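Local coordinates for 450aa long hypothetical fmu protein (Pyrococcus horikoshii, PDB 2YXL) that probably transfers a methyl group from S-adenosylmethionine to carbon 5 of a cytosine in RNA, as a member of the RsmB/NOP family, at residues A[212-215]-A[221-224]; A[178-183]-A[431-436]; A[242-247]-A[274-279]. All blocks are in the same frame, centred on the assembly; numbering follows the deposited sequence.

Contact 1. Residues A[212-215]-A[221-224]; sequences VVRS and ILKI
V213 and K223 form the hydrogen-bonded pair of an antiparallel hairpin whose two strands, 212-214 and 221-225, are joined by a short loop. V213 N meets K223 O at 2.8 Å, and K223 N returns an equally long bond to V213 O. The next rung, S215 N to I221 O at 2.9 Å, continues the ladder just beyond the end of the first strand. Between these rungs R214 faces L222, and beyond the first, on the side away from the loop, V212 faces I224, both as non-hydrogen-bonded pairs with the CA atoms of each pair 4.6 Å apart.

All four of these side chains leave from the same face of the hairpin. L222 touches both V212 and R214. Its CB lies 4.0 Å from CG1 of V212, a diagonal contact along the face, two residues before V212's own partner. CG is placed anti to the carbonyl carbon (chi1 -51°), and from there CD2 turns back across the strands to CG of R214 at 3.9 Å, touching the aliphatic root of a long extended side chain. Arginine NE, farther out, bonds to P219 O in the connecting loop. V212 and I224 instead lie alongside each other, pointing the same way, CG1 of the valine 4.0 Å from CG2 of the isoleucine.

On the other face, CG1 of V213 sits against CB of K223 at 3.5 Å.

Helix 198-207 packs over the V212, R214, L222 and I224 face, with L205, V198 and I202 in contact. Strand 186-191 pairs with the other edge of 221-225, through L222 to I189 and I224 to I187. The hairpin thus forms one edge of the four-stranded antiparallel sheet in the ferredoxin-like part of the protein, with 212-214 as an outermost strand.

Contact 2. Residues A[178-183]-A[431-436]; sequences RSVNKR and AWPHRH
S179, near the end of helix 173-181, brings its CA to 5.0 Å from that of H434 in the short helix 433-436, for which W432 takes the N-cap position. The serine points at the start of that helix. Its OG lies 3.4 Å from CB of P433, while its CB meets CA of H434 at 3.5 Å, the two atoms resting on consecutive residues. One residue on, CG1 of V180 reaches the proline ring at CG, 4.0 Å away, the two side chains crossing obliquely. CB of H434 makes its side chain's closest approach to the serine. With chi1 at 64°, its imidazole swings away from the serine, and NE2 bonds to E172 OE1, an oxygen that also takes a salt bridge from NH2 of R435.

S179 OG and H434 N are 3.2 Å apart, but the angle is too poor for a hydrogen bond, and the hydroxyl pairs with F176 O of its own helix. The serine hydroxyl and the imidazole NE2 thus find their partners outside this interface. What joins the ferredoxin-like part to the methyltransferase part here is van der Waals packing, with the proline about 10 Å, side chain to side chain, from C390, the predicted nucleophile.

Contact 3. Residues A[242-247]-A[274-279]; sequences IVQEEA and TTHLAE
I242 and T275 make the tighter half of this buried contact, between strand 241-243 with its following turn and helix 272-280 of the Rossmann-like class I methyltransferase fold. Residues 267-273, predicted to bind S-adenosylmethionine, run into the start of that helix. The two side chains reach toward each other tip to tip. The isoleucine chain runs out extended, with CG1 anti to the backbone N (chi1 -175°), and delivers CD1 to within 3.9 Å of threonine CG2. The backbones stay well apart, I242 CA being 9.2 Å from T275 CA, so side chains alone span the gap.

The second half is looser. Q244 also extends its chain toward the helix, but it crosses H276 at about a right angle, with amide and imidazole planes 65° apart. OE1 stops 4.1 Å from CD2 of the ring, which is proximity without any directed bond. This half lies nearer the cofactor site: the glutamine side chain is about 4 Å from that of K273 and about 5 Å from the bound sinefungin. H276 rests on S252 and I253 of helix 246-255.

R190 of the neighbouring strand 186-191 serves both halves, touching I242, T275 and H276. Its guanidinium divides its polar contacts: NH1 bonds to Q244 OE1, and NH2 forms a salt bridge with E279 OE2.

Along the chain, 178-183 comes first and 431-436 last, so contact 2 brackets both the hairpin of contact 1 and, after it, contact 3. Contacts 1 and 3 share the four-stranded antiparallel sheet: the hairpin lies at one edge and strand 241-243 at the other, with 186-191 between. Their centres are 14 Å apart and they touch directly, S215 OG to E246 OE1 at 2.6 Å, a probable hydrogen bond. Contact 2 stands apart, its centre about 17 Å from that of contact 1 and 21 Å from that of contact 3. Since 241-243 belongs to the hairpin's sheet, contact 3 probably joins that sheet to the methyltransferase fold, and contact 2 joins the two parts separately.

Contact 1. Residues A[212-215]-A[221-224]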
loop_
_atom_site.group_PDB
_atom_site.type_symbol
_atom_site.label_atom_id
_atom_site.label_comp_id
_atom_site.label_asym_id
_atom_site.label_seq_id
_atom_site.Cartn_x
_atom_site.Cartn_y
_atom_site.Cartn_z
ATOM N N VAL A 212 4.773 -16.084 -13.367
ATOM C CA VAL A 212 5.862 -15.319 -12.755
ATOM C C VAL A 212 6.644 -14.505 -13.791
ATOM O O VAL A 212 7.017 -15.023 -14.847
ATOM C CB VAL A 212 6.854 -16.243 -11.998
ATOM C CG1 VAL A 212 7.777 -15.428 -11.098
ATOM C CG2 VAL A 212 6.109 -17.296 -11.180
ATOM N N VAL A 213 6.880 -13.232 -13.483
ATOM C CA VAL A 213 7.743 -12.379 -14.304
ATOM C C VAL A 213 8.817 -11.701 -13.446
ATOM O O VAL A 213 8.517 -10.989 -12.487
ATOM C CB VAL A 213 6.942 -11.346 -15.165
ATOM C CG1 VAL A 213 5.912 -10.606 -14.335
ATOM C CG2 VAL A 213 7.883 -10.359 -15.865
ATOM N N ARG A 214 10.067 -11.956 -13.807
ATOM C CA ARG A 214 11.222 -11.461 -13.083
ATOM C C ARG A 214 11.486 -9.996 -13.433
ATOM O O ARG A 214 11.415 -9.609 -14.600
ATOM C CB ARG A 214 12.437 -12.326 -13.425
ATOM C CG ARG A 214 13.592 -12.175 -12.469
ATOM C CD ARG A 214 14.665 -13.213 -12.710
ATOM N NE ARG A 214 15.737 -13.040 -11.737
ATOM C CZ ARG A 214 16.885 -13.708 -11.732
ATOM N NH1 ARG A 214 17.774 -13.450 -10.783
ATOM N NH2 ARG A 214 17.146 -14.625 -12.661
ATOM N N SER A 215 11.779 -9.189 -12.412
ATOM C CA SER A 215 12.101 -7.772 -12.599
ATOM C C SER A 215 13.443 -7.588 -13.295
ATOM O O SER A 215 14.418 -8.264 -12.969
ATOM C CB SER A 215 12.116 -7.035 -11.259
ATOM O OG SER A 215 12.829 -5.809 -11.348
ATOM N N ILE A 221 13.420 -9.363 -7.367
ATOM C CA ILE A 221 11.998 -9.029 -7.350
ATOM C C ILE A 221 11.238 -9.826 -8.414
ATOM O O ILE A 221 11.651 -9.892 -9.578
ATOM C CB ILE A 221 11.763 -7.497 -7.527
ATOM C CG1 ILE A 221 12.203 -6.725 -6.270
ATOM C CG2 ILE A 221 10.303 -7.181 -7.886
ATOM C CD1 ILE A 221 11.286 -6.888 -5.051
ATOM N N LEU A 222 10.133 -10.438 -7.999
ATOM C CA LEU A 222 9.278 -11.186 -8.908
ATOM C C LEU A 222 7.866 -10.644 -8.871
ATOM O O LEU A 222 7.327 -10.358 -7.800
ATOM C CB LEU A 222 9.257 -12.674 -8.543
ATOM C CG LEU A 222 10.573 -13.433 -8.351
ATOM C CD1 LEU A 222 10.288 -14.797 -7.750
ATOM C CD2 LEU A 222 11.352 -13.560 -9.657
ATOM N N LYS A 223 7.267 -10.502 -10.046
ATOM C CA LYS A 223 5.845 -10.210 -10.132
ATOM C C LYS A 223 5.101 -11.514 -10.388
ATOM O O LYS A 223 5.416 -12.244 -11.330
ATOM C CB LYS A 223 5.558 -9.155 -11.202
ATOM C CG LYS A 223 6.136 -7.780 -10.856
ATOM C CD LYS A 223 5.959 -6.762 -11.984
ATOM C CE LYS A 223 6.375 -5.345 -11.534
ATOM N NZ LYS A 223 7.863 -5.173 -11.366
ATOM N N ILE A 224 4.152 -11.826 -9.512
ATOM C CA ILE A 224 3.343 -13.033 -9.641
ATOM C C ILE A 224 1.874 -12.673 -9.836
ATOM O O ILE A 224 1.370 -11.735 -9.218
ATOM C CB ILE A 224 3.538 -14.021 -8.451
ATOM C CG1 ILE A 224 3.048 -13.420 -7.126
ATOM C CG2 ILE A 224 5.000 -14.460 -8.352
ATOM C CD1 ILE A 224 2.882 -14.433 -5.998
#

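Contact 2. Residues A[178-183]-A[431-436]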
loop_
_atom_site.group_PDB
_atom_site.type_symbol
_atom_site.label_atom_id
_atom_site.label_comp_id
_atom_site.label_asym_id
_atom_site.label_seq_id
_atom_site.Cartn_x
_atom_site.Cartn_y
_atom_site.Cartn_z
ATOM N N ARG A 178 -4.486 6.519 -15.347
ATOM C CA ARG A 178 -4.657 5.268 -16.085
ATOM C C ARG A 178 -3.878 4.118 -15.443
ATOM O O ARG A 178 -4.441 3.051 -15.200
ATOM C CB ARG A 178 -4.285 5.431 -17.562
ATOM C CG ARG A 178 -5.456 5.867 -18.433
ATOM C CD ARG A 178 -5.208 5.569 -19.902
ATOM N NE ARG A 178 -4.326 6.559 -20.522
ATOM C CZ ARG A 178 -4.743 7.572 -21.282
ATOM N NH1 ARG A 178 -6.039 7.741 -21.529
ATOM N NH2 ARG A 178 -3.859 8.419 -21.799
ATOM N N SER A 179 -2.600 4.351 -15.145
ATOM C CA SER A 179 -1.755 3.331 -14.517
ATOM C C SER A 179 -2.189 2.917 -13.104
ATOM O O SER A 179 -1.989 1.768 -12.716
ATOM C CB SER A 179 -0.288 3.755 -14.512
ATOM O OG SER A 179 -0.077 4.867 -13.659
ATOM N N VAL A 180 -2.771 3.840 -12.338
ATOM C CA VAL A 180 -3.290 3.497 -11.004
ATOM C C VAL A 180 -4.742 3.003 -11.044
ATOM O O VAL A 180 -5.300 2.609 -10.018
ATOM C CB VAL A 180 -3.105 4.641 -9.947
ATOM C CG1 VAL A 180 -1.628 4.969 -9.748
ATOM C CG2 VAL A 180 -3.905 5.889 -10.314
ATOM N N ASN A 181 -5.336 3.007 -12.238
ATOM C CA ASN A 181 -6.697 2.498 -12.435
ATOM C C ASN A 181 -6.791 1.118 -13.084
ATOM O O ASN A 181 -7.867 0.521 -13.094
ATOM C CB ASN A 181 -7.550 3.503 -13.220
ATOM C CG ASN A 181 -7.926 4.724 -12.395
ATOM O OD1 ASN A 181 -7.804 4.729 -11.170
ATOM N ND2 ASN A 181 -8.381 5.772 -13.070
ATOM N N LYS A 182 -5.676 0.613 -13.612
ATOM C CA LYS A 182 -5.682 -0.654 -14.359
ATOM C C LYS A 182 -5.779 -1.903 -13.476
ATOM O O LYS A 182 -5.222 -1.955 -12.377
ATOM C CB LYS A 182 -4.502 -0.757 -15.352
ATOM C CG LYS A 182 -3.104 -0.532 -14.768
ATOM C CD LYS A 182 -2.007 -0.763 -15.821
ATOM C CE LYS A 182 -0.675 -0.088 -15.454
ATOM N NZ LYS A 182 -0.057 -0.592 -14.188
ATOM N N ARG A 183 -6.493 -2.902 -13.998
ATOM C CA ARG A 183 -6.735 -4.186 -13.333
ATOM C C ARG A 183 -6.643 -5.332 -14.363
ATOM O O ARG A 183 -7.512 -5.421 -15.237
ATOM C CB ARG A 183 -8.126 -4.177 -12.671
ATOM C CG ARG A 183 -9.253 -3.606 -13.555
ATOM C CD ARG A 183 -10.639 -4.056 -13.104
ATOM N NE ARG A 183 -11.698 -3.599 -14.008
ATOM C CZ ARG A 183 -12.998 -3.579 -13.709
ATOM N NH1 ARG A 183 -13.881 -3.149 -14.603
ATOM N NH2 ARG A 183 -13.422 -3.980 -12.518
ATOM N N ALA A 431 10.324 7.253 -8.825
ATOM C CA ALA A 431 9.653 6.196 -9.570
ATOM C C ALA A 431 8.200 6.599 -9.773
ATOM O O ALA A 431 7.598 7.252 -8.913
ATOM C CB ALA A 431 9.739 4.873 -8.825
ATOM N N TRP A 432 7.651 6.220 -10.922
ATOM C CA TRP A 432 6.271 6.531 -11.272
ATOM C C TRP A 432 5.553 5.293 -11.802
ATOM O O TRP A 432 6.135 4.528 -12.578
ATOM C CB TRP A 432 6.226 7.637 -12.325
ATOM C CG TRP A 432 6.711 8.966 -11.841
ATOM C CD1 TRP A 432 7.951 9.508 -12.037
ATOM C CD2 TRP A 432 5.965 9.933 -11.089
ATOM N NE1 TRP A 432 8.023 10.751 -11.454
ATOM C CE2 TRP A 432 6.819 11.037 -10.865
ATOM C CE3 TRP A 432 4.659 9.973 -10.581
ATOM C CZ2 TRP A 432 6.411 12.170 -10.153
ATOM C CZ3 TRP A 432 4.250 11.102 -9.877
ATOM C CH2 TRP A 432 5.126 12.184 -9.669
ATOM N N PRO A 433 4.285 5.094 -11.394
ATOM C CA PRO A 433 3.484 3.954 -11.860
ATOM C C PRO A 433 3.350 3.884 -13.382
ATOM O O PRO A 433 3.497 2.808 -13.959
ATOM C CB PRO A 433 2.114 4.196 -11.211
ATOM C CG PRO A 433 2.402 5.060 -10.030
ATOM C CD PRO A 433 3.533 5.939 -10.445
ATOM N N HIS A 434 3.096 5.026 -14.018
ATOM C CA HIS A 434 2.864 5.081 -15.464
ATOM C C HIS A 434 4.146 4.993 -16.293
ATOM O O HIS A 434 4.092 4.704 -17.489
ATOM C CB HIS A 434 2.053 6.332 -15.837
ATOM C CG HIS A 434 2.756 7.625 -15.552
ATOM N ND1 HIS A 434 3.064 8.040 -14.273
ATOM C CD2 HIS A 434 3.197 8.599 -16.381
ATOM C CE1 HIS A 434 3.674 9.210 -14.329
ATOM N NE2 HIS A 434 3.766 9.573 -15.596
ATOM N N ARG A 435 5.292 5.238 -15.658
ATOM C CA ARG A 435 6.589 5.114 -16.333
ATOM C C ARG A 435 7.288 3.789 -16.037
ATOM O O ARG A 435 7.981 3.252 -16.896
ATOM C CB ARG A 435 7.526 6.265 -15.950
ATOM C CG ARG A 435 7.053 7.653 -16.349
ATOM C CD ARG A 435 8.133 8.679 -16.056
ATOM N NE ARG A 435 7.594 10.021 -15.847
ATOM C CZ ARG A 435 8.292 11.053 -15.373
ATOM N NH1 ARG A 435 9.571 10.910 -15.043
ATOM N NH2 ARG A 435 7.706 12.235 -15.221
ATOM N N HIS A 436 7.109 3.265 -14.826
ATOM C CA HIS A 436 7.955 2.165 -14.350
ATOM C C HIS A 436 7.226 0.911 -13.874
ATOM O O HIS A 436 7.869 -0.088 -13.561
ATOM C CB HIS A 436 8.897 2.659 -13.247
ATOM C CG HIS A 436 9.706 3.859 -13.630
ATOM N ND1 HIS A 436 9.531 5.093 -13.041
ATOM C CD2 HIS A 436 10.694 4.013 -14.541
ATOM C CE1 HIS A 436 10.381 5.955 -13.570
ATOM N NE2 HIS A 436 11.098 5.325 -14.484
#

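Contact 3. Residues A[242-247]-A[274-279]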
loop_
_atom_site.group_PDB
_atom_site.type_symbol
_atom_site.label_atom_id
_atom_site.label_comp_id
_atom_site.label_asym_id
_atom_site.label_seq_id
_atom_site.Cartn_x
_atom_site.Cartn_y
_atom_site.Cartn_z
ATOM N N ILE A 242 9.068 -12.422 0.544
ATOM C CA ILE A 242 8.365 -11.369 1.280
ATOM C C ILE A 242 7.719 -10.392 0.291
ATOM O O ILE A 242 8.293 -10.100 -0.761
ATOM C CB ILE A 242 9.317 -10.626 2.276
ATOM C CG1 ILE A 242 8.544 -9.611 3.130
ATOM C CG2 ILE A 242 10.504 -9.974 1.541
ATOM C CD1 ILE A 242 9.306 -9.096 4.354
ATOM N N VAL A 243 6.524 -9.904 0.620
ATOM C CA VAL A 243 5.822 -8.941 -0.233
ATOM C C VAL A 243 6.513 -7.580 -0.174
ATOM O O VAL A 243 6.585 -6.960 0.882
ATOM C CB VAL A 243 4.322 -8.787 0.156
ATOM C CG1 VAL A 243 3.617 -7.793 -0.767
ATOM C CG2 VAL A 243 3.609 -10.132 0.113
ATOM N N GLN A 244 7.030 -7.134 -1.314
ATOM C CA GLN A 244 7.682 -5.832 -1.423
ATOM C C GLN A 244 7.629 -5.335 -2.862
ATOM O O GLN A 244 7.848 -6.103 -3.799
ATOM C CB GLN A 244 9.144 -5.902 -0.948
ATOM C CG GLN A 244 9.868 -4.559 -0.986
ATOM C CD GLN A 244 11.287 -4.606 -0.445
ATOM O OE1 GLN A 244 12.151 -5.311 -0.975
ATOM N NE2 GLN A 244 11.543 -3.825 0.602
ATOM N N GLU A 245 7.347 -4.045 -3.021
ATOM C CA GLU A 245 7.363 -3.394 -4.325
ATOM C C GLU A 245 8.787 -3.232 -4.831
ATOM O O GLU A 245 9.727 -3.136 -4.039
ATOM C CB GLU A 245 6.677 -2.025 -4.262
ATOM C CG GLU A 245 5.197 -2.061 -3.876
ATOM C CD GLU A 245 4.311 -2.770 -4.900
ATOM O OE1 GLU A 245 4.725 -2.953 -6.069
ATOM O OE2 GLU A 245 3.180 -3.143 -4.530
ATOM N N GLU A 246 8.938 -3.207 -6.155
ATOM C CA GLU A 246 10.242 -3.026 -6.788
ATOM C C GLU A 246 10.945 -1.757 -6.285
ATOM O O GLU A 246 12.129 -1.793 -5.943
ATOM C CB GLU A 246 10.103 -3.004 -8.315
ATOM C CG GLU A 246 11.430 -3.022 -9.067
ATOM C CD GLU A 246 11.266 -2.736 -10.547
ATOM O OE1 GLU A 246 11.317 -3.694 -11.349
ATOM O OE2 GLU A 246 11.068 -1.561 -10.915
ATOM N N ALA A 247 10.203 -0.652 -6.234
ATOM C CA ALA A 247 10.726 0.634 -5.769
ATOM C C ALA A 247 11.307 0.565 -4.350
ATOM O O ALA A 247 12.345 1.164 -4.066
ATOM C CB ALA A 247 9.650 1.707 -5.859
ATOM N N THR A 274 14.247 -3.263 6.140
ATOM C CA THR A 274 15.223 -3.681 7.156
ATOM C C THR A 274 15.644 -5.143 6.989
ATOM O O THR A 274 16.793 -5.493 7.251
ATOM C CB THR A 274 14.766 -3.385 8.620
ATOM O OG1 THR A 274 15.488 -4.221 9.532
ATOM C CG2 THR A 274 13.291 -3.622 8.802
ATOM N N THR A 275 14.720 -5.982 6.532
ATOM C CA THR A 275 15.043 -7.373 6.224
ATOM C C THR A 275 15.898 -7.482 4.949
ATOM O O THR A 275 16.697 -8.410 4.806
ATOM C CB THR A 275 13.767 -8.264 6.161
ATOM O OG1 THR A 275 14.122 -9.634 6.376
ATOM C CG2 THR A 275 13.040 -8.126 4.829
ATOM N N HIS A 276 15.735 -6.517 4.044
ATOM C CA HIS A 276 16.535 -6.423 2.821
ATOM C C HIS A 276 17.952 -5.917 3.120
ATOM O O HIS A 276 18.923 -6.390 2.529
ATOM C CB HIS A 276 15.831 -5.511 1.811
ATOM C CG HIS A 276 16.362 -5.606 0.412
ATOM N ND1 HIS A 276 17.137 -6.659 -0.028
ATOM C CD2 HIS A 276 16.190 -4.794 -0.659
ATOM C CE1 HIS A 276 17.441 -6.477 -1.302
ATOM N NE2 HIS A 276 16.877 -5.354 -1.709
ATOM N N LEU A 277 18.060 -4.962 4.045
ATOM C CA LEU A 277 19.357 -4.427 4.470
ATOM C C LEU A 277 20.242 -5.533 5.039
ATOM O O LEU A 277 21.445 -5.570 4.776
ATOM C CB LEU A 277 19.181 -3.310 5.507
ATOM C CG LEU A 277 18.500 -1.987 5.131
ATOM C CD1 LEU A 277 18.117 -1.224 6.392
ATOM C CD2 LEU A 277 19.369 -1.117 4.231
ATOM N N ALA A 278 19.629 -6.438 5.804
ATOM C CA ALA A 278 20.324 -7.588 6.384
ATOM C C ALA A 278 20.868 -8.562 5.330
ATOM O O ALA A 278 21.932 -9.157 5.525
ATOM C CB ALA A 278 19.415 -8.312 7.357
ATOM N N GLU A 279 20.136 -8.721 4.226
ATOM C CA GLU A 279 20.579 -9.546 3.098
ATOM C C GLU A 279 21.842 -8.974 2.469
ATOM O O GLU A 279 22.788 -9.706 2.184
ATOM C CB GLU A 279 19.496 -9.639 2.020
ATOM C CG GLU A 279 18.264 -10.437 2.400
ATOM C CD GLU A 279 17.370 -10.731 1.203
ATOM O OE1 GLU A 279 17.877 -11.237 0.174
ATOM O OE2 GLU A 279 16.155 -10.469 1.294
#